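Local coordinates for envelope glycoprotein (Bourbon virus, PDB 5ZL2) that probably mediates cell attachment and low-pH-triggered membrane fusion as a trimeric, gp64-like class III viral fusion glycoprotein, at residues T33-Q38 against T199-K204; K121-R126 against N138-C143. All coordinates share one frame; numbering follows the deposited sequence.

Interaction 1. Residues T33-Q38 against T199-K204; sequences TKTTVQ and TRAETK
K34 and E202 face each other as a hydrogen-bonded antiparallel pair: K34 N gives its hydrogen to E202 O at 3.0 Å, almost straight at 175°, and E202 N returns one to K34 O at 3.1 Å. The K34 side chain lies beside that of E202, both pointing the same way. Its CB passes 4.1 Å from E202 O. From there CG stands anti to the backbone N (chi1 169°) and the rest of the chain runs out fully extended, which brings CD over the aliphatic part of K204, 3.7 Å from K204 CD. At the tip, K34 NZ is 3.9 Å from K204 NZ, while the nearest oxygen of E202 is beyond salt-bridge range. D238 probably offsets the closeness of the two ammonium groups, since its carboxylate makes a salt bridge to K34 on OD2 and to K204 on OD1.

Two residues further along, at the next hydrogen-bonded pair, T36 stands against R200 on the same face of the sheet as K34 and E202. T36 OG1 rests against the first carbons of the arginine, 3.3 Å from R200 CB, and makes a weak hydrogen bond to R200 O. The guanidinium turns an edge to that hydroxyl and, in its own strand, makes a long salt bridge to E202. T33, T35 and A201 occupy the opposite face, where A201 CB packs 4.0 Å from T33 CG2 and T35 CG2 reaches T199 CB.

Strand 33-36 also bonds to strand 256-260 on its other edge. This is therefore an antiparallel ladder between two adjacent, non-edge strands (26-36 and 200-210) of a mixed beta sheet, at the surface of the protein.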
ATOM      1  N   THR A  33      15.543  -5.947 -24.933  1.00 34.12           N
ATOM      2  CA  THR A  33      15.050  -7.318 -24.921  1.00 31.43           C
ATOM      3  C   THR A  33      14.370  -7.557 -23.578  1.00 34.70           C
ATOM      4  O   THR A  33      15.005  -7.439 -22.523  1.00 36.37           O
ATOM      5  CB  THR A  33      16.185  -8.316 -25.148  1.00 32.56           C
ATOM      6  OG1 THR A  33      16.457  -8.419 -26.551  1.00 36.08           O
ATOM      7  CG2 THR A  33      15.805  -9.689 -24.618  1.00 34.55           C
ATOM      8  N   LYS A  34      13.080  -7.865 -23.616  1.00 44.06           N
ATOM      9  CA  LYS A  34      12.262  -8.006 -22.417  1.00 41.32           C
ATOM     10  C   LYS A  34      11.911  -9.481 -22.251  1.00 43.68           C
ATOM     11  O   LYS A  34      11.160 -10.035 -23.058  1.00 47.84           O
ATOM     12  CB  LYS A  34      11.010  -7.137 -22.519  1.00 43.66           C
ATOM     13  CG  LYS A  34       9.956  -7.399 -21.456  1.00 40.13           C
ATOM     14  CD  LYS A  34       8.673  -6.639 -21.762  1.00 35.63           C
ATOM     15  CE  LYS A  34       7.509  -7.162 -20.931  1.00 45.38           C
ATOM     16  NZ  LYS A  34       6.273  -6.337 -21.078  1.00 36.44           N
ATOM     17  N   THR A  35      12.447 -10.108 -21.205  1.00 19.44           N
ATOM     18  CA  THR A  35      12.250 -11.532 -20.964  1.00 22.20           C
ATOM     19  C   THR A  35      11.038 -11.773 -20.067  1.00 22.48           C
ATOM     20  O   THR A  35      10.835 -11.071 -19.075  1.00 19.53           O
ATOM     21  CB  THR A  35      13.501 -12.143 -20.334  1.00 20.41           C
ATOM     22  OG1 THR A  35      14.665 -11.501 -20.868  1.00 18.94           O
ATOM     23  CG2 THR A  35      13.576 -13.628 -20.632  1.00 25.08           C
ATOM     24  N   THR A  36      10.238 -12.781 -20.421  1.00 40.59           N
ATOM     25  CA  THR A  36       8.970 -13.047 -19.754  1.00 40.94           C
ATOM     26  C   THR A  36       8.836 -14.533 -19.447  1.00 41.67           C
ATOM     27  O   THR A  36       9.361 -15.384 -20.171  1.00 42.81           O
ATOM     28  CB  THR A  36       7.772 -12.600 -20.607  1.00 40.69           C
ATOM     29  OG1 THR A  36       7.772 -13.316 -21.849  1.00 47.32           O
ATOM     30  CG2 THR A  36       7.837 -11.110 -20.890  1.00 42.57           C
ATOM     31  N   VAL A  37       8.114 -14.835 -18.367  1.00 56.87           N
ATOM     32  CA  VAL A  37       7.873 -16.210 -17.934  1.00 56.78           C
ATOM     33  C   VAL A  37       6.378 -16.427 -17.737  1.00 54.05           C
ATOM     34  O   VAL A  37       5.958 -17.249 -16.915  1.00 53.19           O
ATOM     35  CB  VAL A  37       8.647 -16.533 -16.644  1.00 48.01           C
ATOM     36  CG1 VAL A  37      10.126 -16.688 -16.937  1.00 49.42           C
ATOM     37  CG2 VAL A  37       8.423 -15.443 -15.614  1.00 50.21           C
ATOM     38  N   GLN A  38       5.569 -15.701 -18.502  1.00 66.76           N
ATOM     39  CA  GLN A  38       4.131 -15.672 -18.275  1.00 66.55           C
ATOM     40  C   GLN A  38       3.468 -16.997 -18.638  1.00 58.71           C
ATOM     41  O   GLN A  38       3.602 -17.484 -19.764  1.00 59.18           O
ATOM     42  CB  GLN A  38       3.505 -14.539 -19.083  1.00 69.03           C
ATOM     43  CG  GLN A  38       2.060 -14.334 -18.729  1.00 71.46           C
ATOM     44  CD  GLN A  38       1.924 -13.435 -17.522  1.00 75.50           C
ATOM     45  OE1 GLN A  38       2.923 -12.920 -17.018  1.00 76.12           O
ATOM     46  NE2 GLN A  38       0.709 -13.290 -17.012  1.00 84.30           N
ATOM     47  N   THR A 199      11.964 -19.671 -20.979  1.00 36.43           N
ATOM     48  CA  THR A 199      11.622 -18.261 -20.954  1.00 29.39           C
ATOM     49  C   THR A 199      11.108 -17.822 -22.316  1.00 30.56           C
ATOM     50  O   THR A 199      11.248 -18.520 -23.323  1.00 30.53           O
ATOM     51  CB  THR A 199      12.827 -17.400 -20.557  1.00 29.93           C
ATOM     52  OG1 THR A 199      13.950 -17.744 -21.378  1.00 41.03           O
ATOM     53  CG2 THR A 199      13.184 -17.619 -19.098  1.00 38.29           C
ATOM     54  N   ARG A 200      10.496 -16.642 -22.320  1.00 39.80           N
ATOM     55  CA  ARG A 200      10.090 -15.951 -23.529  1.00 35.41           C
ATOM     56  C   ARG A 200      10.628 -14.532 -23.464  1.00 35.26           C
ATOM     57  O   ARG A 200      10.746 -13.954 -22.383  1.00 37.63           O
ATOM     58  CB  ARG A 200       8.564 -15.930 -23.681  1.00 36.42           C
ATOM     59  CG  ARG A 200       8.066 -15.185 -24.907  1.00 40.73           C
ATOM     60  CD  ARG A 200       6.554 -15.083 -24.911  1.00 50.24           C
ATOM     61  NE  ARG A 200       6.051 -14.531 -26.165  1.00 56.05           N
ATOM     62  CZ  ARG A 200       5.878 -13.233 -26.393  1.00 47.41           C
ATOM     63  NH1 ARG A 200       5.411 -12.816 -27.563  1.00 47.68           N
ATOM     64  NH2 ARG A 200       6.173 -12.352 -25.447  1.00 38.38           N
ATOM     65  N   ALA A 201      10.975 -13.979 -24.622  1.00123.63           N
ATOM     66  CA  ALA A 201      11.355 -12.577 -24.675  1.00123.79           C
ATOM     67  C   ALA A 201      11.024 -12.001 -26.041  1.00125.11           C
ATOM     68  O   ALA A 201      10.978 -12.715 -27.046  1.00122.38           O
ATOM     69  CB  ALA A 201      12.839 -12.358 -24.367  1.00116.66           C
ATOM     70  N   GLU A 202      10.796 -10.692 -26.057  1.00 53.29           N
ATOM     71  CA  GLU A 202      10.501  -9.959 -27.271  1.00 48.01           C
ATOM     72  C   GLU A 202      11.415  -8.746 -27.352  1.00 43.31           C
ATOM     73  O   GLU A 202      11.952  -8.275 -26.345  1.00 44.18           O
ATOM     74  CB  GLU A 202       9.028  -9.519 -27.318  1.00 51.71           C
ATOM     75  CG  GLU A 202       8.561  -8.759 -26.080  1.00 46.09           C
ATOM     76  CD  GLU A 202       7.116  -8.313 -26.183  1.00 49.81           C
ATOM     77  OE1 GLU A 202       6.434  -8.747 -27.135  1.00 56.81           O
ATOM     78  OE2 GLU A 202       6.662  -7.530 -25.316  1.00 38.80           O
ATOM     79  N   THR A 203      11.598  -8.253 -28.569  1.00 26.64           N
ATOM     80  CA  THR A 203      12.261  -6.980 -28.789  1.00 25.15           C
ATOM     81  C   THR A 203      11.201  -5.888 -28.872  1.00 22.82           C
ATOM     82  O   THR A 203      10.249  -5.995 -29.652  1.00 17.62           O
ATOM     83  CB  THR A 203      13.096  -7.019 -30.067  1.00 27.31           C
ATOM     84  OG1 THR A 203      13.645  -8.332 -30.235  1.00 34.04           O
ATOM     85  CG2 THR A 203      14.230  -6.008 -29.991  1.00 26.34           C
ATOM     86  N   LYS A 204      11.357  -4.849 -28.056  1.00 25.48           N
ATOM     87  CA  LYS A 204      10.356  -3.795 -28.001  1.00 29.72           C
ATOM     88  C   LYS A 204      10.995  -2.517 -27.479  1.00 35.88           C
ATOM     89  O   LYS A 204      12.043  -2.543 -26.828  1.00 34.91           O
ATOM     90  CB  LYS A 204       9.171  -4.195 -27.120  1.00 27.81           C
ATOM     91  CG  LYS A 204       9.540  -4.389 -25.666  1.00 25.12           C
ATOM     92  CD  LYS A 204       8.317  -4.684 -24.829  1.00 30.28           C
ATOM     93  CE  LYS A 204       7.347  -3.520 -24.856  1.00 34.05           C
ATOM     94  NZ  LYS A 204       6.221  -3.717 -23.899  1.00 27.56           N
TER

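Interaction 2. Residues K121-R126 against N138-C143; sequences KELEKR and NLSWRC
R142 and E122 meet edge-on: the guanidinium receives E122 OE2 at its rim, only 3° out of its plane, and the carboxylate is turned 61° against it. R142 NE makes the main bond of this salt bridge, 3.1 Å to the syn side of OE2, with weaker bonds from NH2 to both oxygens. L123 CD2 also lies near the guanidinium plane, although it packs on the aliphatic part, 3.6 Å from R142 CD. At the far end the R126 guanidinium has N138 OD1 near its plane at the edge. The N138 amide is turned 78° away, and the bond from NE is weak; L139 O and S140 OG come at it obliquely. R126 NH2 also bonds V97 O, and N138 OD1 takes a further bond from D99 N. W141 points away from 121-126, and its indole meets Y51 and is edge-to-face with W112.

K121, paired with C143 at the end of the contact, curls back along the strand. Bends at chi2 and chi4 bring its ammonium group back over the chain, and NZ bonds W141 O at 2.7 Å in the carbonyl plane and E122 O from above that carbonyl. Backbone pairing is confined to a single bridge, in which C143 N bonds K121 O at 2.9 Å and the return bond is weak. S140 OG is modelled implausibly close to E124 N, so that bond's length is doubtful.

Outside carboxylates finish the network: E187 and E96 make salt bridges to R142 and R126, whose NH1 also holds E124 OE1. Each buried arginine lies between acidic groups, and the opposed charges would probably stabilise one another's ionised forms. Segment 121-126 is thus held to strand 134-148 mainly by side-chain polar bonds.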
ATOM      1  N   LYS A 121     -10.903 -33.968   4.089  1.00 37.36           N
ATOM      2  CA  LYS A 121     -10.896 -34.902   5.210  1.00 24.15           C
ATOM      3  C   LYS A 121      -9.888 -34.432   6.244  1.00 25.48           C
ATOM      4  O   LYS A 121      -8.692 -34.351   5.950  1.00 24.22           O
ATOM      5  CB  LYS A 121     -10.551 -36.311   4.736  1.00 25.24           C
ATOM      6  CG  LYS A 121     -10.297 -37.288   5.861  1.00 28.75           C
ATOM      7  CD  LYS A 121     -11.572 -37.576   6.629  1.00 22.42           C
ATOM      8  CE  LYS A 121     -11.304 -38.541   7.759  1.00 17.85           C
ATOM      9  NZ  LYS A 121     -10.377 -37.954   8.759  1.00 19.98           N
ATOM     10  N   GLU A 122     -10.367 -34.134   7.447  1.00 28.53           N
ATOM     11  CA  GLU A 122      -9.518 -33.724   8.555  1.00 23.92           C
ATOM     12  C   GLU A 122      -9.471 -34.831   9.597  1.00 24.16           C
ATOM     13  O   GLU A 122     -10.491 -35.459   9.897  1.00 27.28           O
ATOM     14  CB  GLU A 122     -10.029 -32.425   9.183  1.00 21.37           C
ATOM     15  CG  GLU A 122      -9.047 -31.774  10.133  1.00 25.87           C
ATOM     16  CD  GLU A 122      -7.664 -31.645   9.533  1.00 23.72           C
ATOM     17  OE1 GLU A 122      -7.566 -31.332   8.327  1.00 19.80           O
ATOM     18  OE2 GLU A 122      -6.678 -31.859  10.269  1.00 23.16           O
ATOM     19  N   LEU A 123      -8.286 -35.070  10.148  1.00 14.69           N
ATOM     20  CA  LEU A 123      -8.123 -36.185  11.064  1.00 15.60           C
ATOM     21  C   LEU A 123      -8.664 -35.839  12.448  1.00 17.62           C
ATOM     22  O   LEU A 123      -8.991 -34.690  12.755  1.00 20.14           O
ATOM     23  CB  LEU A 123      -6.657 -36.609  11.145  1.00 18.82           C
ATOM     24  CG  LEU A 123      -5.577 -35.691  11.708  1.00 11.12           C
ATOM     25  CD1 LEU A 123      -5.444 -35.857  13.196  1.00 14.16           C
ATOM     26  CD2 LEU A 123      -4.262 -36.025  11.041  1.00 15.43           C
ATOM     27  N   GLU A 124      -8.759 -36.870  13.289  1.00 64.20           N
ATOM     28  CA  GLU A 124      -9.214 -36.741  14.669  1.00 68.05           C
ATOM     29  C   GLU A 124      -8.165 -37.348  15.590  1.00 65.33           C
ATOM     30  O   GLU A 124      -7.706 -38.471  15.357  1.00 64.05           O
ATOM     31  CB  GLU A 124     -10.571 -37.430  14.878  1.00 64.60           C
ATOM     32  CG  GLU A 124     -11.119 -37.334  16.298  1.00 64.94           C
ATOM     33  CD  GLU A 124     -12.512 -37.942  16.432  1.00 81.28           C
ATOM     34  OE1 GLU A 124     -12.784 -38.967  15.769  1.00 75.47           O
ATOM     35  OE2 GLU A 124     -13.338 -37.393  17.198  1.00 76.83           O
ATOM     36  N   LYS A 125      -7.786 -36.608  16.633  1.00 27.09           N
ATOM     37  CA  LYS A 125      -6.746 -37.058  17.559  1.00 25.78           C
ATOM     38  C   LYS A 125      -7.398 -37.824  18.707  1.00 26.00           C
ATOM     39  O   LYS A 125      -7.605 -37.313  19.808  1.00 25.31           O
ATOM     40  CB  LYS A 125      -5.934 -35.872  18.066  1.00 24.70           C
ATOM     41  CG  LYS A 125      -4.751 -36.250  18.937  1.00 18.06           C
ATOM     42  CD  LYS A 125      -4.211 -35.037  19.661  1.00 18.02           C
ATOM     43  CE  LYS A 125      -2.941 -35.372  20.422  1.00 24.03           C
ATOM     44  NZ  LYS A 125      -2.439 -34.212  21.211  1.00 29.90           N
ATOM     45  N   ARG A 126      -7.716 -39.088  18.441  1.00 21.28           N
ATOM     46  CA  ARG A 126      -8.338 -39.963  19.423  1.00 18.96           C
ATOM     47  C   ARG A 126      -7.390 -41.096  19.790  1.00 21.71           C
ATOM     48  O   ARG A 126      -6.735 -41.677  18.919  1.00 24.17           O
ATOM     49  CB  ARG A 126      -9.657 -40.534  18.895  1.00 19.25           C
ATOM     50  CG  ARG A 126      -9.521 -41.271  17.580  1.00 22.04           C
ATOM     51  CD  ARG A 126     -10.807 -41.964  17.177  1.00 24.42           C
ATOM     52  NE  ARG A 126     -10.598 -42.812  16.007  1.00 29.53           N
ATOM     53  CZ  ARG A 126     -10.747 -42.403  14.751  1.00 28.85           C
ATOM     54  NH1 ARG A 126     -11.112 -41.154  14.499  1.00 28.50           N
ATOM     55  NH2 ARG A 126     -10.532 -43.245  13.750  1.00 32.08           N
ATOM     56  N   ASN A 138      -5.581 -46.692  16.826  1.00 29.49           N
ATOM     57  CA  ASN A 138      -6.400 -45.609  16.301  1.00 28.48           C
ATOM     58  C   ASN A 138      -5.643 -44.955  15.155  1.00 23.57           C
ATOM     59  O   ASN A 138      -4.431 -44.743  15.248  1.00 21.88           O
ATOM     60  CB  ASN A 138      -6.732 -44.575  17.381  1.00 23.18           C
ATOM     61  CG  ASN A 138      -7.768 -45.075  18.366  1.00 22.28           C
ATOM     62  OD1 ASN A 138      -8.970 -45.002  18.113  1.00 25.89           O
ATOM     63  ND2 ASN A 138      -7.306 -45.588  19.498  1.00 23.36           N
ATOM     64  N   LEU A 139      -6.352 -44.645  14.073  1.00 21.29           N
ATOM     65  CA  LEU A 139      -5.694 -44.190  12.851  1.00 23.50           C
ATOM     66  C   LEU A 139      -6.597 -43.193  12.137  1.00 24.21           C
ATOM     67  O   LEU A 139      -7.618 -43.580  11.558  1.00 25.30           O
ATOM     68  CB  LEU A 139      -5.362 -45.375  11.948  1.00 25.96           C
ATOM     69  CG  LEU A 139      -4.398 -45.136  10.788  1.00 22.88           C
ATOM     70  CD1 LEU A 139      -3.015 -44.780  11.290  1.00 17.64           C
ATOM     71  CD2 LEU A 139      -4.346 -46.364   9.921  1.00 31.40           C
ATOM     72  N   SER A 140      -6.205 -41.920  12.158  1.00 19.00           N
ATOM     73  CA  SER A 140      -6.972 -40.837  11.563  1.00 21.15           C
ATOM     74  C   SER A 140      -6.182 -40.233  10.413  1.00 21.14           C
ATOM     75  O   SER A 140      -4.952 -40.157  10.470  1.00 22.62           O
ATOM     76  CB  SER A 140      -7.293 -39.765  12.604  1.00 22.15           C
ATOM     77  OG  SER A 140      -8.463 -39.047  12.262  1.00 24.28           O
ATOM     78  N   TRP A 141      -6.889 -39.798   9.373  1.00 29.25           N
ATOM     79  CA  TRP A 141      -6.271 -39.375   8.125  1.00 32.22           C
ATOM     80  C   TRP A 141      -6.719 -37.970   7.748  1.00 33.27           C
ATOM     81  O   TRP A 141      -7.861 -37.574   8.000  1.00 32.67           O
ATOM     82  CB  TRP A 141      -6.617 -40.340   6.986  1.00 36.80           C
ATOM     83  CG  TRP A 141      -5.892 -41.652   7.047  1.00 38.03           C
ATOM     84  CD1 TRP A 141      -6.261 -42.760   7.750  1.00 37.23           C
ATOM     85  CD2 TRP A 141      -4.683 -41.995   6.360  1.00 38.53           C
ATOM     86  NE1 TRP A 141      -5.353 -43.772   7.550  1.00 37.44           N
ATOM     87  CE2 TRP A 141      -4.375 -43.327   6.699  1.00 39.58           C
ATOM     88  CE3 TRP A 141      -3.829 -41.305   5.494  1.00 39.16           C
ATOM     89  CZ2 TRP A 141      -3.250 -43.982   6.203  1.00 45.46           C
ATOM     90  CZ3 TRP A 141      -2.713 -41.956   5.003  1.00 39.42           C
ATOM     91  CH2 TRP A 141      -2.432 -43.280   5.358  1.00 47.09           C
ATOM     92  N   ARG A 142      -5.808 -37.225   7.120  1.00 39.94           N
ATOM     93  CA  ARG A 142      -6.076 -35.874   6.644  1.00 35.86           C
ATOM     94  C   ARG A 142      -5.561 -35.723   5.221  1.00 37.34           C
ATOM     95  O   ARG A 142      -4.506 -36.262   4.875  1.00 41.26           O
ATOM     96  CB  ARG A 142      -5.430 -34.822   7.553  1.00 36.88           C
ATOM     97  CG  ARG A 142      -3.919 -34.694   7.412  1.00 36.34           C
ATOM     98  CD  ARG A 142      -3.353 -33.741   8.452  1.00 36.57           C
ATOM     99  NE  ARG A 142      -4.141 -32.518   8.555  1.00 32.15           N
ATOM    100  CZ  ARG A 142      -3.840 -31.387   7.926  1.00 41.81           C
ATOM    101  NH1 ARG A 142      -2.761 -31.331   7.153  1.00 40.16           N
ATOM    102  NH2 ARG A 142      -4.609 -30.314   8.072  1.00 37.83           N
ATOM    103  N   CYS A 143      -6.312 -34.997   4.393  1.00 25.85           N
ATOM    104  CA  CYS A 143      -5.925 -34.818   3.000  1.00 27.91           C
ATOM    105  C   CYS A 143      -6.706 -33.667   2.381  1.00 27.79           C
ATOM    106  O   CYS A 143      -7.864 -33.422   2.727  1.00 22.67           O
ATOM    107  CB  CYS A 143      -6.149 -36.097   2.181  1.00 33.30           C
ATOM    108  SG  CYS A 143      -7.843 -36.339   1.578  1.00 39.39           S
TER

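Interactions 1 and 2 sit in different parts of an elongated chain, their centres 47 Å apart and their nearest atoms about 28 Å apart, so neither touches the other. In sequence, 121-143 falls within the long excursion between 38 and 199: the chain leaves the mixed sheet at one strand, builds the region containing interaction 2, and returns to pair beside that strand. Interaction 1 is a surface contact, its centre about 17 Å from the centre of the chain, untouched by other subunits. Interaction 2 is buried, its centre about 39 Å from it; there K125 reaches T439 and Y440 of a second subunit, linking this region to the trimer.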